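Local coordinates for protein paraflagellar rod component (Trypanosoma brucei, PDB 2Q0X) that is of unknown function but adopts the alpha/beta hydrolase fold, a scaffold shared by many hydrolytic enzymes, at residues Gly142-Pro147 with Thr199-Val204; Met230-Val235 with Asp267-Leu272; Asn206-Lys211 with Gly245-Gly250. All blocks are in the same frame, centred on the assembly; numbering follows the deposited sequence.

Interaction 1. Residues Gly142-Pro147 with Thr199-Val204; sequences GVVCDP and TLQEAV
The carboxamide of Gln201 works by its edge and one of its faces: at the edge it meets both backbone polar atoms of Cys145, while Cys145 SG lies over a face, 3.8 Å from Gln201 CD. This joins the end of strand 135-143, the sixth strand of the alpha/beta hydrolase sheet, to the start of helix 200-209, which belongs to the long excursion before the seventh strand, where many relatives carry their cap. Cys145 N donates to Gln201 OE1 at 2.9 Å, and Gln201 NE2 returns a bond of 3.0 Å to Cys145 O. The second bond is nearly straight (165°) and leaves within the amide plane, but reaches the carbonyl from above its plane. With extended Cys145 gripped at both N and O, the side chain plays the part of a neighbouring strand. Gln201 CG is anti to the backbone N (chi1 -168°) and a bend at chi2 swings CD toward the strand end; NE2 also donates to Asn206 OD1, and the three bonds together limit rotation of the amide. OE1 also presses on Val144, 3.1 Å from its CA.

The other flat group, the carboxylate of Glu202, closes a capping box with Thr199 at the N-cap. Its OE1 takes two bonds, from Thr199 N above the carboxylate plane and from Thr199 OG1 nearly along the C-O axis, and OE2 pairs with Tyr183 OH. Thr199 OG1 in turn accepts a weak bond from Gln201 N.

Beyond the amide, Leu200 CD1 packs against the bare backbone of Gly142, 3.5 Å from its N; the glycine has no side chain on the side facing Leu200 CB, which lets the leucine sit this close. A water bridges the two backbones, donating to Val143 O at 2.7 Å and accepting a weak bond from Gln201 N.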
loop_
_atom_site.group_PDB
_atom_site.type_symbol
_atom_site.label_atom_id
_atom_site.label_comp_id
_atom_site.label_asym_id
_atom_site.label_seq_id
_atom_site.Cartn_x
_atom_site.Cartn_y
_atom_site.Cartn_z
ATOM N N GLY A 142 11.302 -7.626 16.446
ATOM C CA GLY A 142 10.414 -8.758 16.341
ATOM C C GLY A 142 9.722 -9.130 17.630
ATOM O O GLY A 142 10.244 -8.918 18.734
ATOM N N VAL A 143 8.526 -9.684 17.469
ATOM C CA VAL A 143 7.794 -10.327 18.548
ATOM C C VAL A 143 8.103 -11.803 18.484
ATOM O O VAL A 143 8.011 -12.419 17.434
ATOM C CB VAL A 143 6.285 -10.143 18.401
ATOM C CG1 VAL A 143 5.541 -10.853 19.572
ATOM C CG2 VAL A 143 5.936 -8.636 18.289
ATOM N N VAL A 144 8.462 -12.376 19.618
ATOM C CA VAL A 144 8.835 -13.788 19.674
ATOM C C VAL A 144 7.858 -14.549 20.575
ATOM O O VAL A 144 7.237 -13.961 21.454
ATOM C CB VAL A 144 10.276 -13.961 20.195
ATOM C CG1 VAL A 144 11.242 -13.340 19.229
ATOM C CG2 VAL A 144 10.435 -13.332 21.598
ATOM N N CYS A 145 7.739 -15.852 20.328
ATOM C CA CYS A 145 6.964 -16.757 21.173
ATOM C C CYS A 145 7.814 -17.978 21.579
ATOM O O CYS A 145 8.950 -18.135 21.146
ATOM C CB CYS A 145 5.715 -17.199 20.423
ATOM S SG CYS A 145 6.053 -18.162 18.942
ATOM N N ASP A 146 7.253 -18.843 22.415
ATOM C CA ASP A 146 7.894 -20.104 22.769
ATOM C C ASP A 146 8.123 -20.939 21.501
ATOM O O ASP A 146 7.188 -21.170 20.763
ATOM C CB ASP A 146 7.025 -20.878 23.773
ATOM C CG ASP A 146 7.755 -22.056 24.419
ATOM O OD1 ASP A 146 8.638 -22.681 23.792
ATOM O OD2 ASP A 146 7.435 -22.364 25.581
ATOM N N PRO A 147 9.375 -21.379 21.246
ATOM C CA PRO A 147 9.676 -22.228 20.082
ATOM C C PRO A 147 8.874 -23.529 20.011
ATOM O O PRO A 147 8.688 -24.071 18.917
ATOM C CB PRO A 147 11.163 -22.541 20.250
ATOM C CG PRO A 147 11.695 -21.453 21.082
ATOM C CD PRO A 147 10.597 -21.061 22.014
ATOM N N THR A 199 10.869 -13.770 10.058
ATOM C CA THR A 199 10.915 -12.889 11.231
ATOM C C THR A 199 12.087 -13.274 12.120
ATOM O O THR A 199 12.804 -14.222 11.842
ATOM C CB THR A 199 9.614 -13.010 12.057
ATOM O OG1 THR A 199 9.481 -14.361 12.543
ATOM C CG2 THR A 199 8.379 -12.625 11.189
ATOM N N LEU A 200 12.274 -12.513 13.189
ATOM C CA LEU A 200 13.266 -12.821 14.203
ATOM C C LEU A 200 13.023 -14.137 14.941
ATOM O O LEU A 200 13.952 -14.678 15.544
ATOM C CB LEU A 200 13.355 -11.681 15.194
ATOM C CG LEU A 200 13.970 -10.400 14.633
ATOM C CD1 LEU A 200 14.244 -9.447 15.755
ATOM C CD2 LEU A 200 15.234 -10.677 13.863
ATOM N N GLN A 201 11.787 -14.655 14.928
ATOM C CA GLN A 201 11.554 -16.011 15.437
ATOM C C GLN A 201 12.470 -17.020 14.734
ATOM O O GLN A 201 13.192 -17.782 15.378
ATOM C CB GLN A 201 10.096 -16.423 15.272
ATOM C CG GLN A 201 9.690 -17.689 16.033
ATOM C CD GLN A 201 9.546 -17.461 17.518
ATOM O OE1 GLN A 201 9.292 -16.335 17.956
ATOM N NE2 GLN A 201 9.700 -18.536 18.315
ATOM N N GLU A 202 12.451 -17.021 13.405
ATOM C CA GLU A 202 13.261 -17.977 12.635
ATOM C C GLU A 202 14.744 -17.575 12.583
ATOM O O GLU A 202 15.627 -18.428 12.666
ATOM C CB GLU A 202 12.712 -18.108 11.210
ATOM C CG GLU A 202 11.280 -18.680 11.148
ATOM C CD GLU A 202 10.198 -17.635 10.965
ATOM O OE1 GLU A 202 10.377 -16.464 11.388
ATOM O OE2 GLU A 202 9.140 -18.002 10.407
ATOM N N ALA A 203 15.000 -16.272 12.464
ATOM C CA ALA A 203 16.365 -15.755 12.312
ATOM C C ALA A 203 17.196 -15.830 13.604
ATOM O O ALA A 203 18.393 -16.056 13.543
ATOM C CB ALA A 203 16.331 -14.341 11.795
ATOM N N VAL A 204 16.555 -15.634 14.765
ATOM C CA VAL A 204 17.294 -15.505 16.023
ATOM C C VAL A 204 16.764 -16.404 17.156
ATOM O O VAL A 204 17.517 -17.174 17.736
ATOM C CB VAL A 204 17.311 -14.022 16.486
ATOM C CG1 VAL A 204 17.849 -13.879 17.901
ATOM C CG2 VAL A 204 18.128 -13.166 15.526
HETATM O O HOH W 1 9.848 -12.035 15.451
#

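Interaction 2. Residues Met230-Val235 with Asp267-Leu272; sequences MLAHNV and DTCDEL
The directions of Ala232-Asn234 and Asp267-Asp270 differ by 39°, and the CA atoms of the two segments come as near as 4.8 Å at Asn234 and Cys269. The direct polar link is made by a side chain: Asn234 ND2 donates to Cys269 O over a short 2.6 Å, in the plane of its own amide and tilted from that of the carbonyl. CG is anti to the backbone N (chi1 -180°); from there ND2 reaches Cys269 O and OD1 accepts from Gln236 N. Asn234 CB meanwhile rests on Asp270 O, 3.5 Å away. A water accepts from both Val235 N and Cys269 N, bridging the backbones.

Deeper in, Cys269 SG touches Ala232 CB at 4.0 Å, and Asp267 OD2 lies 3.4 Å from the same methyl. The Asp267 carboxylate is held by His141 at OD2 and by His283 and Ala279 N at OD1. Asp270 OD1 accepts from Leu272 N, an Asx turn. The contact thus ties together the loops following the seventh and eighth strands, which in catalytic members of the fold usually carry the acid (after the seventh) and the histidine (after the eighth); whether this protein uses them so is not known.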
loop_
_atom_site.group_PDB
_atom_site.type_symbol
_atom_site.label_atom_id
_atom_site.label_comp_id
_atom_site.label_asym_id
_atom_site.label_seq_id
_atom_site.Cartn_x
_atom_site.Cartn_y
_atom_site.Cartn_z
ATOM N N MET A 230 15.581 -5.665 18.732
ATOM C CA MET A 230 14.511 -5.197 19.596
ATOM C C MET A 230 13.486 -6.299 19.706
ATOM O O MET A 230 12.787 -6.595 18.760
ATOM C CB MET A 230 13.878 -3.932 19.030
ATOM C CG MET A 230 14.870 -2.804 18.792
ATOM S SD MET A 230 14.097 -1.412 17.959
ATOM C CE MET A 230 13.138 -0.718 19.313
ATOM N N LEU A 231 13.424 -6.908 20.882
ATOM C CA LEU A 231 12.581 -8.066 21.122
ATOM C C LEU A 231 11.395 -7.716 22.041
ATOM O O LEU A 231 11.553 -7.003 23.032
ATOM C CB LEU A 231 13.421 -9.194 21.724
ATOM C CG LEU A 231 14.600 -9.631 20.857
ATOM C CD1 LEU A 231 15.497 -10.612 21.562
ATOM C CD2 LEU A 231 14.063 -10.209 19.528
ATOM N N ALA A 232 10.221 -8.210 21.650
ATOM C CA ALA A 232 9.000 -8.117 22.423
ATOM C C ALA A 232 8.321 -9.485 22.435
ATOM O O ALA A 232 8.633 -10.340 21.622
ATOM C CB ALA A 232 8.072 -7.082 21.810
ATOM N N HIS A 233 7.394 -9.680 23.369
ATOM C CA HIS A 233 6.579 -10.900 23.422
ATOM C C HIS A 233 5.296 -10.615 24.175
ATOM O O HIS A 233 5.263 -9.695 24.983
ATOM C CB HIS A 233 7.362 -12.020 24.113
ATOM C CG HIS A 233 7.792 -11.691 25.513
ATOM N ND1 HIS A 233 6.986 -11.912 26.618
ATOM C CD2 HIS A 233 8.953 -11.178 25.993
ATOM C CE1 HIS A 233 7.627 -11.535 27.711
ATOM N NE2 HIS A 233 8.824 -11.095 27.363
ATOM N N ASN A 234 4.243 -11.390 23.904
ATOM C CA ASN A 234 3.009 -11.329 24.698
ATOM C C ASN A 234 3.315 -11.648 26.160
ATOM O O ASN A 234 4.197 -12.455 26.453
ATOM C CB ASN A 234 1.944 -12.301 24.164
ATOM C CG ASN A 234 0.641 -12.254 24.969
ATOM O OD1 ASN A 234 0.360 -13.146 25.761
ATOM N ND2 ASN A 234 -0.148 -11.199 24.772
ATOM N N VAL A 235 2.566 -11.024 27.063
ATOM C CA VAL A 235 2.774 -11.151 28.507
ATOM C C VAL A 235 2.713 -12.598 29.035
ATOM O O VAL A 235 3.276 -12.899 30.087
ATOM C CB VAL A 235 1.749 -10.249 29.285
ATOM C CG1 VAL A 235 0.298 -10.662 28.989
ATOM C CG2 VAL A 235 2.025 -10.262 30.792
ATOM N N ASP A 267 6.284 -3.888 24.783
ATOM C CA ASP A 267 5.228 -3.773 23.786
ATOM C C ASP A 267 4.038 -4.612 24.206
ATOM O O ASP A 267 4.208 -5.699 24.725
ATOM C CB ASP A 267 5.725 -4.296 22.429
ATOM C CG ASP A 267 6.841 -3.451 21.838
ATOM O OD1 ASP A 267 7.112 -2.350 22.345
ATOM O OD2 ASP A 267 7.452 -3.894 20.860
ATOM N N THR A 268 2.832 -4.115 23.980
ATOM C CA THR A 268 1.647 -4.955 24.120
ATOM C C THR A 268 1.463 -5.717 22.801
ATOM O O THR A 268 1.381 -5.114 21.728
ATOM C CB THR A 268 0.419 -4.124 24.464
ATOM O OG1 THR A 268 0.740 -3.288 25.581
ATOM C CG2 THR A 268 -0.774 -5.025 24.790
ATOM N N CYS A 269 1.449 -7.044 22.897
ATOM C CA CYS A 269 1.346 -7.917 21.738
ATOM C C CYS A 269 0.179 -8.870 21.905
ATOM O O CYS A 269 -0.126 -9.279 23.020
ATOM C CB CYS A 269 2.640 -8.716 21.573
ATOM S SG CYS A 269 4.148 -7.700 21.592
ATOM N N ASP A 270 -0.484 -9.231 20.812
ATOM C CA ASP A 270 -1.505 -10.271 20.907
ATOM C C ASP A 270 -0.813 -11.638 20.899
ATOM O O ASP A 270 0.401 -11.709 21.097
ATOM C CB ASP A 270 -2.593 -10.108 19.827
ATOM C CG ASP A 270 -2.083 -10.334 18.419
ATOM O OD1 ASP A 270 -0.952 -10.789 18.250
ATOM O OD2 ASP A 270 -2.840 -10.054 17.470
ATOM N N GLU A 271 -1.569 -12.712 20.699
ATOM C CA GLU A 271 -1.021 -14.058 20.685
ATOM C C GLU A 271 -0.714 -14.516 19.261
ATOM O O GLU A 271 -0.476 -15.696 19.028
ATOM C CB GLU A 271 -1.993 -15.035 21.362
ATOM N N LEU A 272 -0.700 -13.586 18.308
ATOM C CA LEU A 272 -0.316 -13.895 16.918
ATOM C C LEU A 272 0.926 -13.100 16.509
ATOM O O LEU A 272 1.178 -12.870 15.324
ATOM C CB LEU A 272 -1.498 -13.640 15.978
ATOM C CG LEU A 272 -2.702 -14.566 16.215
ATOM C CD1 LEU A 272 -3.927 -14.019 15.502
ATOM C CD2 LEU A 272 -2.433 -16.003 15.778
HETATM O O HOH W 2 1.663 -8.251 25.876
#

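Interaction 3. Residues Asn206-Lys211 with Gly245-Gly250; sequences NPCIRK and GTVLEG
Cys208 and Ile209 press on Val247 in the tight part of this contact between helices 200-209 and 241-254. Val247 CG2 lies 3.4 Å from Ile209 CD1, closer than usual for two carbons, and 3.8 Å from Cys208 CB. Although Ile209 CB starts away from the other helix, CD1 at the tip of the side chain reaches across to the methyl. Cys208 SG rests 3.9 Å from Gly250 CA, about one turn along from Val247; the glycine has no side chain to hold the sulfur off, and the backbones approach to 5.1 Å between the CA atoms of Cys208 and Val247. Thr246 adds its methyl: CG2, anti to the backbone N, abuts Cys208 O at 3.1 Å, while OG1 turns back to Glu242 O of its own helix.

Helix 241-254 is the connection of a beta-alpha-beta crossover, linking the parallel neighbours 227-232 and 260-264 of the alpha/beta hydrolase sheet. Helix 200-209, from the region between strands 135-143 and 227-232, packs against it.

Toward solvent the fit slackens. Lys211, exposed, approaches no closer than 4.5 Å, from its CD to Thr246 CG2. It is the C-prime residue of a Schellman motif, with positive phi (51°); Glu212 N bonds to Pro207 O, and Lys211 N makes a weak 3.3 Å bond to Cys208 O, the same oxygen that meets the threonine methyl.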
loop_
_atom_site.group_PDB
_atom_site.type_symbol
_atom_site.label_atom_id
_atom_site.label_comp_id
_atom_site.label_asym_id
_atom_site.label_seq_id
_atom_site.Cartn_x
_atom_site.Cartn_y
_atom_site.Cartn_z
ATOM N N ASN A 206 14.387 -19.029 17.643
ATOM C CA ASN A 206 14.423 -20.483 17.472
ATOM C C ASN A 206 15.831 -21.075 17.431
ATOM O O ASN A 206 16.152 -21.931 18.251
ATOM C CB ASN A 206 13.590 -20.891 16.238
ATOM C CG ASN A 206 12.091 -20.781 16.485
ATOM O OD1 ASN A 206 11.643 -20.532 17.615
ATOM N ND2 ASN A 206 11.303 -20.990 15.435
ATOM N N PRO A 207 16.688 -20.628 16.494
ATOM C CA PRO A 207 18.038 -21.213 16.468
ATOM C C PRO A 207 18.878 -20.986 17.723
ATOM O O PRO A 207 19.680 -21.842 18.069
ATOM C CB PRO A 207 18.688 -20.561 15.242
ATOM C CG PRO A 207 17.834 -19.356 14.934
ATOM C CD PRO A 207 16.486 -19.647 15.413
ATOM N N CYS A 208 18.701 -19.853 18.404
ATOM C CA CYS A 208 19.466 -19.591 19.624
ATOM C C CYS A 208 19.021 -20.503 20.762
ATOM O O CYS A 208 19.843 -21.097 21.423
ATOM C CB CYS A 208 19.344 -18.136 20.078
ATOM S SG CYS A 208 20.422 -16.972 19.250
ATOM N N ILE A 209 17.710 -20.589 20.998
ATOM C CA ILE A 209 17.168 -21.488 22.040
ATOM C C ILE A 209 17.495 -22.967 21.744
ATOM O O ILE A 209 17.736 -23.757 22.669
ATOM C CB ILE A 209 15.623 -21.325 22.195
ATOM C CG1 ILE A 209 15.224 -19.870 22.533
ATOM C CG2 ILE A 209 15.052 -22.303 23.250
ATOM C CD1 ILE A 209 15.928 -19.276 23.742
ATOM N N ARG A 210 17.502 -23.335 20.463
ATOM C CA ARG A 210 17.796 -24.714 20.048
ATOM C C ARG A 210 19.278 -24.990 19.683
ATOM O O ARG A 210 19.594 -26.059 19.153
ATOM C CB ARG A 210 16.913 -25.087 18.866
ATOM C CG ARG A 210 15.516 -25.464 19.270
ATOM C CD ARG A 210 14.574 -25.313 18.110
ATOM N NE ARG A 210 13.249 -25.819 18.448
ATOM C CZ ARG A 210 12.102 -25.381 17.935
ATOM N NH1 ARG A 210 12.088 -24.406 17.038
ATOM N NH2 ARG A 210 10.958 -25.932 18.336
ATOM N N LYS A 211 20.158 -24.024 19.950
ATOM C CA LYS A 211 21.596 -24.131 19.670
ATOM C C LYS A 211 21.911 -24.561 18.232
ATOM O O LYS A 211 22.902 -25.270 17.984
ATOM C CB LYS A 211 22.276 -25.049 20.704
ATOM C CG LYS A 211 22.621 -24.344 22.045
ATOM C CD LYS A 211 21.763 -24.762 23.257
ATOM C CE LYS A 211 22.359 -25.923 24.032
ATOM N NZ LYS A 211 22.127 -25.855 25.521
ATOM N N GLY A 245 19.791 -15.538 28.346
ATOM C CA GLY A 245 21.238 -15.705 28.307
ATOM C C GLY A 245 21.749 -16.442 27.081
ATOM O O GLY A 245 22.754 -16.045 26.503
ATOM N N THR A 246 21.065 -17.519 26.699
ATOM C CA THR A 246 21.450 -18.317 25.525
ATOM C C THR A 246 21.256 -17.522 24.240
ATOM O O THR A 246 22.052 -17.652 23.296
ATOM C CB THR A 246 20.628 -19.633 25.424
ATOM O OG1 THR A 246 20.867 -20.445 26.579
ATOM C CG2 THR A 246 20.997 -20.425 24.186
ATOM N N VAL A 247 20.189 -16.720 24.193
ATOM C CA VAL A 247 19.939 -15.850 23.051
ATOM C C VAL A 247 21.019 -14.759 22.948
ATOM O O VAL A 247 21.561 -14.515 21.864
ATOM C CB VAL A 247 18.513 -15.236 23.093
ATOM C CG1 VAL A 247 18.373 -14.132 22.070
ATOM C CG2 VAL A 247 17.430 -16.348 22.891
ATOM N N LEU A 248 21.343 -14.125 24.072
ATOM C CA LEU A 248 22.403 -13.115 24.103
ATOM C C LEU A 248 23.757 -13.716 23.662
ATOM O O LEU A 248 24.474 -13.144 22.842
ATOM C CB LEU A 248 22.520 -12.510 25.506
ATOM C CG LEU A 248 23.512 -11.353 25.671
ATOM C CD1 LEU A 248 23.187 -10.206 24.719
ATOM C CD2 LEU A 248 23.538 -10.870 27.140
ATOM N N GLU A 249 24.079 -14.882 24.210
ATOM C CA GLU A 249 25.278 -15.614 23.837
ATOM C C GLU A 249 25.338 -15.987 22.350
ATOM O O GLU A 249 26.385 -15.827 21.702
ATOM C CB GLU A 249 25.393 -16.874 24.698
ATOM C CG GLU A 249 26.652 -17.660 24.449
ATOM C CD GLU A 249 26.734 -18.907 25.282
ATOM O OE1 GLU A 249 26.344 -18.869 26.471
ATOM O OE2 GLU A 249 27.226 -19.922 24.744
ATOM N N GLY A 250 24.230 -16.490 21.811
ATOM C CA GLY A 250 24.164 -16.886 20.406
ATOM C C GLY A 250 24.340 -15.732 19.449
ATOM O O GLY A 250 25.047 -15.841 18.439
#

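Interactions 1 and 2 have centres about 11 Å apart and meet through neighbouring strands 135-143 and 227-232, where Gly142 N to Met230 O and Val144 N to Ala232 O, each 2.9 Å, are probable hydrogen bonds. Interaction 3, its centre also about 11 Å from that of interaction 1, shares helix 200-209 with it: Leu200 and Gln201 meet the strand end, and Cys208 and Ile209 the crossover helix. Interactions 2 and 3 do not touch; their centres lie about 19 Å apart and their nearest atoms about 5 Å, though strand 227-232 leads on to helix 241-254. Interaction 2 holds the Asp267 cluster with His141 and His283, whose role is not established.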